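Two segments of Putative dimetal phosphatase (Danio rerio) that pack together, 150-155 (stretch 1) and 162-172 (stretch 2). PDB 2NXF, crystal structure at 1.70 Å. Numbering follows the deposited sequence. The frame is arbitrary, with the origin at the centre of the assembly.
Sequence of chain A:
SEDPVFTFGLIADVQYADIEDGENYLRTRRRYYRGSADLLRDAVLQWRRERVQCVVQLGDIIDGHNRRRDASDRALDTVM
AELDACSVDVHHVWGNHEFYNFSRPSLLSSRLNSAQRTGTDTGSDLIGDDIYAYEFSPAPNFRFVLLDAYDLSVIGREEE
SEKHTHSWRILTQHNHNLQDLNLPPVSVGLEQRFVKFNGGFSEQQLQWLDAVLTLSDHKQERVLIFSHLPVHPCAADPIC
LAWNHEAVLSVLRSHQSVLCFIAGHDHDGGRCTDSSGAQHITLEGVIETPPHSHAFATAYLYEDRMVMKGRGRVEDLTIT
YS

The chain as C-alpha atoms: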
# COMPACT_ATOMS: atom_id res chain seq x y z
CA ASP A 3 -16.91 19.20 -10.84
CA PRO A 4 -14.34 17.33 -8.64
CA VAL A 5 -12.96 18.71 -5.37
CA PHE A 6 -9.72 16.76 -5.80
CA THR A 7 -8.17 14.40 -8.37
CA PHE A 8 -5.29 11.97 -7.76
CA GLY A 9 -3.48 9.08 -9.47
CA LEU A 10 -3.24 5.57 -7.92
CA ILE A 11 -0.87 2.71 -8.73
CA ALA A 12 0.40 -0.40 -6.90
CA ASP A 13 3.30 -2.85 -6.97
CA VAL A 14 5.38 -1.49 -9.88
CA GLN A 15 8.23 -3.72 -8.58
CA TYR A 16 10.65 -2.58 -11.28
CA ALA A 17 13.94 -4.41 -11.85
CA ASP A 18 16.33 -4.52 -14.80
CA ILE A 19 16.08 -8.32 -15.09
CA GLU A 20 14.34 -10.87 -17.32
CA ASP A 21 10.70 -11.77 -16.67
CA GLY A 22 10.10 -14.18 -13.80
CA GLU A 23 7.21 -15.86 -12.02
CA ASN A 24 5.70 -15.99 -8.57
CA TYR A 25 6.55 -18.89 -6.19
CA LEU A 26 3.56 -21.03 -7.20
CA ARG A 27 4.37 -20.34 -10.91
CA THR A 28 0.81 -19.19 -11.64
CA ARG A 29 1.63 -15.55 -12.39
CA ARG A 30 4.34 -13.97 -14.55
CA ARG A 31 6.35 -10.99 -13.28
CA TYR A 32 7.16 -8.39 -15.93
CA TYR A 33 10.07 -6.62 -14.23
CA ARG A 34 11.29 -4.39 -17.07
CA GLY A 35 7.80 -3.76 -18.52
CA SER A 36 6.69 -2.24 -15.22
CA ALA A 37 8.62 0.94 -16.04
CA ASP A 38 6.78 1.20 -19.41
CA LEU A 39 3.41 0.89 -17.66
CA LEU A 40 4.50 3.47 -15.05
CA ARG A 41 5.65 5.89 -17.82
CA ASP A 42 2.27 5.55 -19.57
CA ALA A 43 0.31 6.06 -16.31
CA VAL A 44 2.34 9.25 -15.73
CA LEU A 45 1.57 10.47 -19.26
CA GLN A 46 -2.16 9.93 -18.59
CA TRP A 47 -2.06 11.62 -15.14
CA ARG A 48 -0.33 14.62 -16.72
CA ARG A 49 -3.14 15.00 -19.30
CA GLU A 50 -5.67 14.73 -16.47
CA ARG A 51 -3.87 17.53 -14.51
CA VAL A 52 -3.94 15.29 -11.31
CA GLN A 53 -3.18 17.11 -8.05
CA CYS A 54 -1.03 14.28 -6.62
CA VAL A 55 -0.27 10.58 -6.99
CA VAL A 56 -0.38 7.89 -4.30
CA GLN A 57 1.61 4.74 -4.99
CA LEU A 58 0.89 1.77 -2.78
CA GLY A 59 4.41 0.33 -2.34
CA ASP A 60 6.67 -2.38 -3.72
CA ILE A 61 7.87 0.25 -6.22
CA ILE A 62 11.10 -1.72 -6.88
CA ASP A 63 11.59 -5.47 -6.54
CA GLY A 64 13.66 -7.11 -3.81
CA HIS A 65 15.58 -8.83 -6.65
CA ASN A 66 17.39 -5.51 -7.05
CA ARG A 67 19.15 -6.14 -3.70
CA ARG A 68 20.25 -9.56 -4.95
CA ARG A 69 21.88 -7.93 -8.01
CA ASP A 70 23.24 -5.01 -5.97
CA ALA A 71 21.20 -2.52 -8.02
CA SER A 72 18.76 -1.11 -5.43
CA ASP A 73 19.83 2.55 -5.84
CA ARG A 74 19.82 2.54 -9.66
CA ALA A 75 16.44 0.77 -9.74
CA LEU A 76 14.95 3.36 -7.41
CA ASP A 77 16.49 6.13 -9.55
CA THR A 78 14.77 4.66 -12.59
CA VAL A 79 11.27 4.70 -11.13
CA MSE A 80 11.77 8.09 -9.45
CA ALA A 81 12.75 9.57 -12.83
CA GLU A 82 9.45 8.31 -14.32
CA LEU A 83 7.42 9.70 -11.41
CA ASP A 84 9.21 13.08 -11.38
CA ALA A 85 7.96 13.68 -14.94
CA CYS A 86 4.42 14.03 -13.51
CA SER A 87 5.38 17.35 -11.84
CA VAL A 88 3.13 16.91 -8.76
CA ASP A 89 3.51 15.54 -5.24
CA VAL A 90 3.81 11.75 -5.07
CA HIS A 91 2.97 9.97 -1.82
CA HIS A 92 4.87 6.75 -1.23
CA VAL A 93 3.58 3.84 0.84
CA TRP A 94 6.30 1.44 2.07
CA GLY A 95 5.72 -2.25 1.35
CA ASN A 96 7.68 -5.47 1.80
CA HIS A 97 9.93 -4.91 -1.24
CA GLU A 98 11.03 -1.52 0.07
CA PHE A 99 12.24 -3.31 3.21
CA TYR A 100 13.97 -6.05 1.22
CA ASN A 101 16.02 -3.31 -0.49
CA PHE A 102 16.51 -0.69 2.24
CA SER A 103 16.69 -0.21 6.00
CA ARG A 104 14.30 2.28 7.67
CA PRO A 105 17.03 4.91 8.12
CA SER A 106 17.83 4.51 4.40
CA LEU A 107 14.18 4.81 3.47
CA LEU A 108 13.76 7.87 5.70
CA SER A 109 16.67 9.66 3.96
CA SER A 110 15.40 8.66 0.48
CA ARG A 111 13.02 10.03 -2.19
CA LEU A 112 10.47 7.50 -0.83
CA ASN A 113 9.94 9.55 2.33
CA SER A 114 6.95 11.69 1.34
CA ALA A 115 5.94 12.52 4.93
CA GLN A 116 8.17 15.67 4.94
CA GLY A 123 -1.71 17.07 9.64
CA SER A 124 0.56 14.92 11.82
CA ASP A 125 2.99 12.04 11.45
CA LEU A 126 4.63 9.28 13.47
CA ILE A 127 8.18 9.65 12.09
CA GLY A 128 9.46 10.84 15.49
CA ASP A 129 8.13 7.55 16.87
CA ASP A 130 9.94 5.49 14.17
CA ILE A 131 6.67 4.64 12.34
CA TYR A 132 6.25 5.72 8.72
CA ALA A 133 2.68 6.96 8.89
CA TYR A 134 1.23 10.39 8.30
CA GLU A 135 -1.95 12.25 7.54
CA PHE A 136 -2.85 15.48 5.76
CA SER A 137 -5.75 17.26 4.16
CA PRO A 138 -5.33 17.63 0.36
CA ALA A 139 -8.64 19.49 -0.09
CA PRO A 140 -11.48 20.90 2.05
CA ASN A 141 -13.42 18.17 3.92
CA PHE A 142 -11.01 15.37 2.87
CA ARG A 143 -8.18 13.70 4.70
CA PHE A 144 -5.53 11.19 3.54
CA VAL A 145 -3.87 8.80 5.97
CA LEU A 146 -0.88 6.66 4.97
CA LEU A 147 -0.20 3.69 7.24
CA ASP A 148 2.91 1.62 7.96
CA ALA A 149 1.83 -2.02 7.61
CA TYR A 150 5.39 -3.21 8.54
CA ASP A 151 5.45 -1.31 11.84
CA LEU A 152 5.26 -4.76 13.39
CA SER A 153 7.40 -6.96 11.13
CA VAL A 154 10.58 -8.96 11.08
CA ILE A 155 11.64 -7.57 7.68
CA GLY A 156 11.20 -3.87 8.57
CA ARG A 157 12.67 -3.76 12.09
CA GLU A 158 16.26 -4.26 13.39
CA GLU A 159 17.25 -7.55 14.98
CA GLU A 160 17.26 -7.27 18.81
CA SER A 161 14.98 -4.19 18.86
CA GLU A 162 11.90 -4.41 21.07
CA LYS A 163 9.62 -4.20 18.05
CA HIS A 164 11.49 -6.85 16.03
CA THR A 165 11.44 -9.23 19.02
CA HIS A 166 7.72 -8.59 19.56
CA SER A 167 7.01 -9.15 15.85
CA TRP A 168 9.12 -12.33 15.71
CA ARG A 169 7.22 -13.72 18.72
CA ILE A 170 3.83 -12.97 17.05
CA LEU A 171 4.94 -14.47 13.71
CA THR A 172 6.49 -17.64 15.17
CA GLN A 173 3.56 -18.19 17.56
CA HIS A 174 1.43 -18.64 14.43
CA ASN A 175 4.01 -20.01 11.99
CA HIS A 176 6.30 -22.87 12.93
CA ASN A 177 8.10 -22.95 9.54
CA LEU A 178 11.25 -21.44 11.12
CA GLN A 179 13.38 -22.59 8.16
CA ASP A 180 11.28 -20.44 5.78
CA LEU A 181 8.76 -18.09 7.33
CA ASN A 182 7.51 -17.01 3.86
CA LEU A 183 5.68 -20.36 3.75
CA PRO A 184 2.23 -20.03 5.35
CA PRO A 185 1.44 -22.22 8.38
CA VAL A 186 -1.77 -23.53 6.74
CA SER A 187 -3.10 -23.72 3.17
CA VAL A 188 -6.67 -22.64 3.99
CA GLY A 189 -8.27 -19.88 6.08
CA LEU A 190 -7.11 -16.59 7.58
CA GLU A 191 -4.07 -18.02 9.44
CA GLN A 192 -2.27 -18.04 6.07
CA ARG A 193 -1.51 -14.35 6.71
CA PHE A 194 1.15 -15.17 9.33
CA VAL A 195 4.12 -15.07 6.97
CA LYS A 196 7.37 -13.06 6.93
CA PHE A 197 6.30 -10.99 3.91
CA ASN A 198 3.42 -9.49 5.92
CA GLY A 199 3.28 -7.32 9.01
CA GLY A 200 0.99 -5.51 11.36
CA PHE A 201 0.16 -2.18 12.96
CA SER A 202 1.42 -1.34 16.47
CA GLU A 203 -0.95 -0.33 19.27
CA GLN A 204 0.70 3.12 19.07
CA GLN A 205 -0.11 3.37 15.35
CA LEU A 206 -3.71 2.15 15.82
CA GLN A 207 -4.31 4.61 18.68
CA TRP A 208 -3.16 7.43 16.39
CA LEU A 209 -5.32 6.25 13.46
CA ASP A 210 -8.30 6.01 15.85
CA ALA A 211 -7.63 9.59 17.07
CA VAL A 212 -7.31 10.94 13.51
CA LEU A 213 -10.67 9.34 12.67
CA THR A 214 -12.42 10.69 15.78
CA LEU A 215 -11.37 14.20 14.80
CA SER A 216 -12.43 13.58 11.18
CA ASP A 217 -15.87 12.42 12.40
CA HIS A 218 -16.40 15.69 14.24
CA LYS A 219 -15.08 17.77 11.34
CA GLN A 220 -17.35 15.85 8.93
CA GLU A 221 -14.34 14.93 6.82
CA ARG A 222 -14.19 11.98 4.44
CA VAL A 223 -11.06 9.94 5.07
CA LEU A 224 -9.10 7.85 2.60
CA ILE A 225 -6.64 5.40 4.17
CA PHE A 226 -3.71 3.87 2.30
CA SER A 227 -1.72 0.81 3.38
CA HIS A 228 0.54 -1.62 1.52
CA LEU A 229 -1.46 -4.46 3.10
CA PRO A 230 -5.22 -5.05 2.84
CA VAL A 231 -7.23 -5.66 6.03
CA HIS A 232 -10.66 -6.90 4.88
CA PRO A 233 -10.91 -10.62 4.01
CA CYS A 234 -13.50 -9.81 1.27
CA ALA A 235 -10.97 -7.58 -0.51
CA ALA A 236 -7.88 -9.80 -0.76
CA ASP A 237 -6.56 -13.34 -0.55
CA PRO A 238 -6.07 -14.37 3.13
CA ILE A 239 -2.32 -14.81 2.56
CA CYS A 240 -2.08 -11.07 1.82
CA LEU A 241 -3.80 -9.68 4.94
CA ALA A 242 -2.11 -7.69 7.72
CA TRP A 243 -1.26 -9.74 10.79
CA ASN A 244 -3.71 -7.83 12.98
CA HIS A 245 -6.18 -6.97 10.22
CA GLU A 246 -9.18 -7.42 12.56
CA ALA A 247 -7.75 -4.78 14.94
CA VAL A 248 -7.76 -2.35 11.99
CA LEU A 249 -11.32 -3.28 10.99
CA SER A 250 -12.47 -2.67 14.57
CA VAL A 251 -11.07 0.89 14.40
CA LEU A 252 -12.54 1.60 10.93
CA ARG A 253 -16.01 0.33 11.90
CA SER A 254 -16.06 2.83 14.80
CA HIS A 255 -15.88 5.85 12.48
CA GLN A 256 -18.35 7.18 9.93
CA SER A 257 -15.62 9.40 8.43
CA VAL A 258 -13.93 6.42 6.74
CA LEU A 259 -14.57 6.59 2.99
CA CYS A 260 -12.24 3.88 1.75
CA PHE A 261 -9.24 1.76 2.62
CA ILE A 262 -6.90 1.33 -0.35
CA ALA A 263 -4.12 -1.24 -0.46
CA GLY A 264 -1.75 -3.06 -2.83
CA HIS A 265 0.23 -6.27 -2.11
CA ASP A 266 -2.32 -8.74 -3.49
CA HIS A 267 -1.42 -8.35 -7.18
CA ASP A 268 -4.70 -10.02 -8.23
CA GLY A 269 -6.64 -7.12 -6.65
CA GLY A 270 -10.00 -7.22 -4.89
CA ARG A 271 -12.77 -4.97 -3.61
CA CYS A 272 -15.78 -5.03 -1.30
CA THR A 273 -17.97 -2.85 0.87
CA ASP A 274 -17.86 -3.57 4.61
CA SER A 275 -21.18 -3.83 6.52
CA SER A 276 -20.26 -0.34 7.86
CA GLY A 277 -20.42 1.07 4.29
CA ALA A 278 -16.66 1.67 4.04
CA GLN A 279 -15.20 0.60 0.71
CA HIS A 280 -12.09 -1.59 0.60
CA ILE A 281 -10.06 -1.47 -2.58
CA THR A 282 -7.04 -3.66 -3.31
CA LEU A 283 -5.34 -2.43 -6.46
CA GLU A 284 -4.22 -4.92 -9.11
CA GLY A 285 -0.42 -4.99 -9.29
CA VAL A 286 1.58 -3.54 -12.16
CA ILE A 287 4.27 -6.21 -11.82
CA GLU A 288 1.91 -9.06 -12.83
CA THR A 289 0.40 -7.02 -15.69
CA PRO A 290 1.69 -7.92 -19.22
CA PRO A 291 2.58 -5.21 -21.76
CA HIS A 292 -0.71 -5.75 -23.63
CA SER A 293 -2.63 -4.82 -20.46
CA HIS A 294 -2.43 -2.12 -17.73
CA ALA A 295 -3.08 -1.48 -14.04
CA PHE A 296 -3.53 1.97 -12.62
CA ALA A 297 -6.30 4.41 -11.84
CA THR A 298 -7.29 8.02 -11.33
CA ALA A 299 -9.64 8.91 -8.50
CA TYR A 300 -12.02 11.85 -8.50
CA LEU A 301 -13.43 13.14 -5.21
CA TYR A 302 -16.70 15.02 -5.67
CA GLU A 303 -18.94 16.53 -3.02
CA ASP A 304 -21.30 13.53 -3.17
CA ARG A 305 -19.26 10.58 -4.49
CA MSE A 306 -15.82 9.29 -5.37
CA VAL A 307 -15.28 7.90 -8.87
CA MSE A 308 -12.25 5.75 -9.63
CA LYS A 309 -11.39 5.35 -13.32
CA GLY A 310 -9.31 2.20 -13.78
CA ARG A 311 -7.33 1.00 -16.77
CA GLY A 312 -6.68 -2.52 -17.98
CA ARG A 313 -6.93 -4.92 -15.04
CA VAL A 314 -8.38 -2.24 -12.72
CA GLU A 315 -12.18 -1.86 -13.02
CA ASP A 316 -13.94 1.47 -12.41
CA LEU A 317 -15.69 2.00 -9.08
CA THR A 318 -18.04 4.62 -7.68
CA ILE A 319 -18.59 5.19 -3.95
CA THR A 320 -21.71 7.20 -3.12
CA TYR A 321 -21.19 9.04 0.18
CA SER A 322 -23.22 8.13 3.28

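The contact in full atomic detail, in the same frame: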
# COMPACT_ATOMS: atom_id res chain seq x y z
N TYR A 150 4.21 -2.46 8.06
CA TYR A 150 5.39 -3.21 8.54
C TYR A 150 5.96 -2.63 9.84
O TYR A 150 7.10 -2.92 10.21
CB TYR A 150 6.45 -3.36 7.44
CG TYR A 150 5.89 -4.19 6.31
CD1 TYR A 150 6.07 -5.58 6.29
CD2 TYR A 150 5.08 -3.60 5.32
CE1 TYR A 150 5.51 -6.36 5.28
CE2 TYR A 150 4.51 -4.37 4.32
CZ TYR A 150 4.71 -5.74 4.31
OH TYR A 150 4.16 -6.54 3.32
N ASP A 151 5.14 -1.84 10.51
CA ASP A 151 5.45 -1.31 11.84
C ASP A 151 5.80 -2.49 12.76
O ASP A 151 6.86 -2.52 13.40
CB ASP A 151 4.20 -0.55 12.29
CG ASP A 151 4.30 0.04 13.67
OD1 ASP A 151 5.35 -0.03 14.34
OD2 ASP A 151 3.25 0.58 14.08
N LEU A 152 4.90 -3.47 12.81
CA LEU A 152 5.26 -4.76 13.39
C LEU A 152 5.65 -5.66 12.24
O LEU A 152 4.82 -5.98 11.40
CB LEU A 152 4.08 -5.35 14.18
CG LEU A 152 3.56 -4.51 15.34
CD1 LEU A 152 2.46 -5.29 16.03
CD2 LEU A 152 4.67 -4.16 16.33
N SER A 153 6.92 -6.04 12.16
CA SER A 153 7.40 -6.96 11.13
C SER A 153 8.77 -7.45 11.52
O SER A 153 9.42 -6.87 12.40
CB SER A 153 7.48 -6.25 9.77
OG SER A 153 8.51 -5.25 9.75
N VAL A 154 9.20 -8.54 10.90
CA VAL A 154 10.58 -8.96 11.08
C VAL A 154 11.47 -8.40 9.97
O VAL A 154 12.68 -8.31 10.14
CB VAL A 154 10.73 -10.49 11.23
CG1 VAL A 154 10.08 -10.96 12.52
CG2 VAL A 154 10.16 -11.21 10.01
N ILE A 155 10.86 -8.03 8.84
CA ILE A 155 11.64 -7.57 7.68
C ILE A 155 11.91 -6.06 7.71
O ILE A 155 12.85 -5.58 7.04
CB ILE A 155 10.99 -7.97 6.34
CG1 ILE A 155 9.60 -7.30 6.17
CG2 ILE A 155 10.94 -9.49 6.17
CD1 ILE A 155 9.07 -7.41 4.77
N GLU A 162 13.13 -4.02 20.39
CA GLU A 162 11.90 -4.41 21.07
C GLU A 162 10.82 -4.79 20.06
O GLU A 162 10.16 -5.82 20.18
CB GLU A 162 11.44 -3.25 21.95
CG GLU A 162 10.38 -3.58 22.98
CD GLU A 162 10.21 -2.45 24.00
OE1 GLU A 162 9.90 -1.30 23.59
OE2 GLU A 162 10.40 -2.70 25.20
N LYS A 163 10.65 -3.95 19.04
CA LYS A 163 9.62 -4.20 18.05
C LYS A 163 9.90 -5.42 17.17
O LYS A 163 9.00 -6.18 16.87
CB LYS A 163 9.35 -2.93 17.23
CG LYS A 163 7.90 -2.78 16.95
CD LYS A 163 7.52 -1.37 16.43
CE LYS A 163 6.78 -0.57 17.49
NZ LYS A 163 6.26 0.71 16.91
N HIS A 164 11.16 -5.64 16.80
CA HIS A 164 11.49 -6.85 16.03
C HIS A 164 11.22 -8.11 16.85
O HIS A 164 10.66 -9.09 16.34
CB HIS A 164 12.95 -6.84 15.58
CG HIS A 164 13.33 -8.01 14.74
ND1 HIS A 164 13.66 -9.24 15.27
CD2 HIS A 164 13.44 -8.14 13.39
CE1 HIS A 164 13.94 -10.08 14.30
NE2 HIS A 164 13.82 -9.44 13.15
N THR A 165 11.63 -8.08 18.12
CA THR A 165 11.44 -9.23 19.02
C THR A 165 9.94 -9.51 19.19
O THR A 165 9.50 -10.66 19.09
CB THR A 165 12.12 -8.99 20.38
OG1 THR A 165 13.52 -8.74 20.17
CG2 THR A 165 11.99 -10.21 21.28
N HIS A 166 9.17 -8.46 19.44
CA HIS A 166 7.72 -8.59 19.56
C HIS A 166 7.11 -9.22 18.31
O HIS A 166 6.33 -10.17 18.40
CB HIS A 166 7.08 -7.22 19.80
CG HIS A 166 5.60 -7.27 20.03
ND1 HIS A 166 5.03 -8.07 20.98
CD2 HIS A 166 4.59 -6.60 19.43
CE1 HIS A 166 3.72 -7.91 20.96
NE2 HIS A 166 3.42 -7.02 20.03
N SER A 167 7.49 -8.69 17.15
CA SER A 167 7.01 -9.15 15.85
C SER A 167 7.41 -10.60 15.55
O SER A 167 6.62 -11.38 15.03
CB SER A 167 7.55 -8.23 14.76
OG SER A 167 7.10 -6.90 15.00
N TRP A 168 8.64 -10.96 15.90
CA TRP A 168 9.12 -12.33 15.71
C TRP A 168 8.33 -13.31 16.58
O TRP A 168 8.00 -14.42 16.16
CB TRP A 168 10.62 -12.41 16.00
CG TRP A 168 11.20 -13.79 15.80
CD1 TRP A 168 11.75 -14.30 14.65
CD2 TRP A 168 11.25 -14.83 16.76
NE1 TRP A 168 12.15 -15.60 14.86
CE2 TRP A 168 11.85 -15.96 16.14
CE3 TRP A 168 10.83 -14.94 18.10
CZ2 TRP A 168 12.05 -17.17 16.82
CZ3 TRP A 168 11.04 -16.15 18.78
CH2 TRP A 168 11.64 -17.25 18.13
N ARG A 169 8.03 -12.89 17.81
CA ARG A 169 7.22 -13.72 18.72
C ARG A 169 5.79 -13.94 18.17
O ARG A 169 5.28 -15.06 18.23
CB ARG A 169 7.18 -13.08 20.10
CG ARG A 169 8.51 -13.23 20.80
CD ARG A 169 8.58 -12.49 22.13
NE ARG A 169 9.88 -12.75 22.75
CZ ARG A 169 10.34 -12.13 23.84
NH1 ARG A 169 9.61 -11.21 24.45
NH2 ARG A 169 11.54 -12.44 24.32
N ILE A 170 5.17 -12.88 17.66
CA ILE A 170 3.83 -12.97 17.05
C ILE A 170 3.88 -13.91 15.83
O ILE A 170 3.09 -14.85 15.74
CB ILE A 170 3.30 -11.58 16.59
CG1 ILE A 170 3.08 -10.63 17.78
CG2 ILE A 170 2.02 -11.74 15.70
CD1 ILE A 170 2.87 -9.15 17.31
N LEU A 171 4.82 -13.66 14.93
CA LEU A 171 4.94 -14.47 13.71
C LEU A 171 5.18 -15.95 14.02
O LEU A 171 4.51 -16.82 13.44
CB LEU A 171 6.07 -13.95 12.83
CG LEU A 171 6.41 -14.73 11.54
CD1 LEU A 171 5.16 -14.90 10.67
CD2 LEU A 171 7.52 -13.97 10.79
N THR A 172 6.13 -16.24 14.91
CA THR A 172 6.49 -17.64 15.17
C THR A 172 5.51 -18.35 16.10
O THR A 172 5.48 -19.58 16.17
CB THR A 172 7.96 -17.79 15.64
OG1 THR A 172 8.15 -17.07 16.87
CG2 THR A 172 8.93 -17.29 14.55
O HOH W 1 14.77 -10.88 11.08

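Contact between an irregular segment, residues 150–155, and a helix, residues 162–172, of the same chain. The segment lies along one side of the helix, closest at Ser 153, whose CA is 5.2 Å from the CA of Ser 167, and at Val 154, whose CA is 5.5 Å from the CA of His 164. Together the two stretches bury 463 Å², most of the segment's share coming from Leu 152 and Val 154.

Tyr 150 does not reach the helix, but its carbonyl helps to shape the segment: Ser 153 OG donates a hydrogen bond to Tyr 150 O (2.8 Å), closing a tight local loop. Asp 151 opens the contact with a salt bridge. Its CA-to-CB bond points sideways, yet a chi1 of 178° (t) carries the carboxylate within reach of Lys 163, and Lys 163 NZ donates to Asp 151 OD1 at 2.8 Å. The lysine starts out toward the segment and extends along it, with chi1 (-141°) and chi3 (-108°) between the usual wells. Asp 151 OD2 is hydrogen-bonded elsewhere in the structure, so both carboxylate oxygens are engaged.

Leu 152 lies against the same lysine. Its CD2 is 3.6 Å from Lys 163 CG, so the aliphatic part of the lysine packs on the leucine while its amine serves the aspartate. The same CD2 meets the edge of the His 166 ring, 3.9 Å from CD2 of that histidine, and Leu 152 CD1 makes an apolar contact with Ile 170 CD1 at 4.1 Å. Lys 163, His 166 and Ile 170 follow one another at roughly one-turn spacing, which lets a single leucine touch all three. Ser 167 also comes close, its OG 3.2 Å from Leu 152 CA.

At Ser 153 it is the backbone that faces the helix, because the CA-to-CB bond points away. Ser 153 N lies 3.0 Å from Ser 167 OG. That hydroxyl donates a hydrogen bond to Lys 163 O (2.8 Å), one turn back in its own helix, and chi1 of -60° (m) suits this bond. The small serine side chain thus sits where the two backbones run nearest.

Val 154 has the largest area covered by the helix. CG1 lies over one face of the His 164 ring and at the edge of the Trp 168 ring, but its apolar contact with the tryptophan is to CB, at 3.8 Å; the indole itself leads away from the segment. CG2 makes the nearer approach to Leu 171, one turn beyond Ser 167, 3.9 Å from its CD2. The carbonyl of Val 154 also meets the histidine, its O 3.3 Å from His 164 CD2. A water joins the same two residues, 2.7 Å from His 164 NE2 and donating a weak hydrogen bond to Val 154 O at 3.4 Å. With Ile 155 the contact ends: its CA-to-CB bond points away, and its side chain stays clear of the helix.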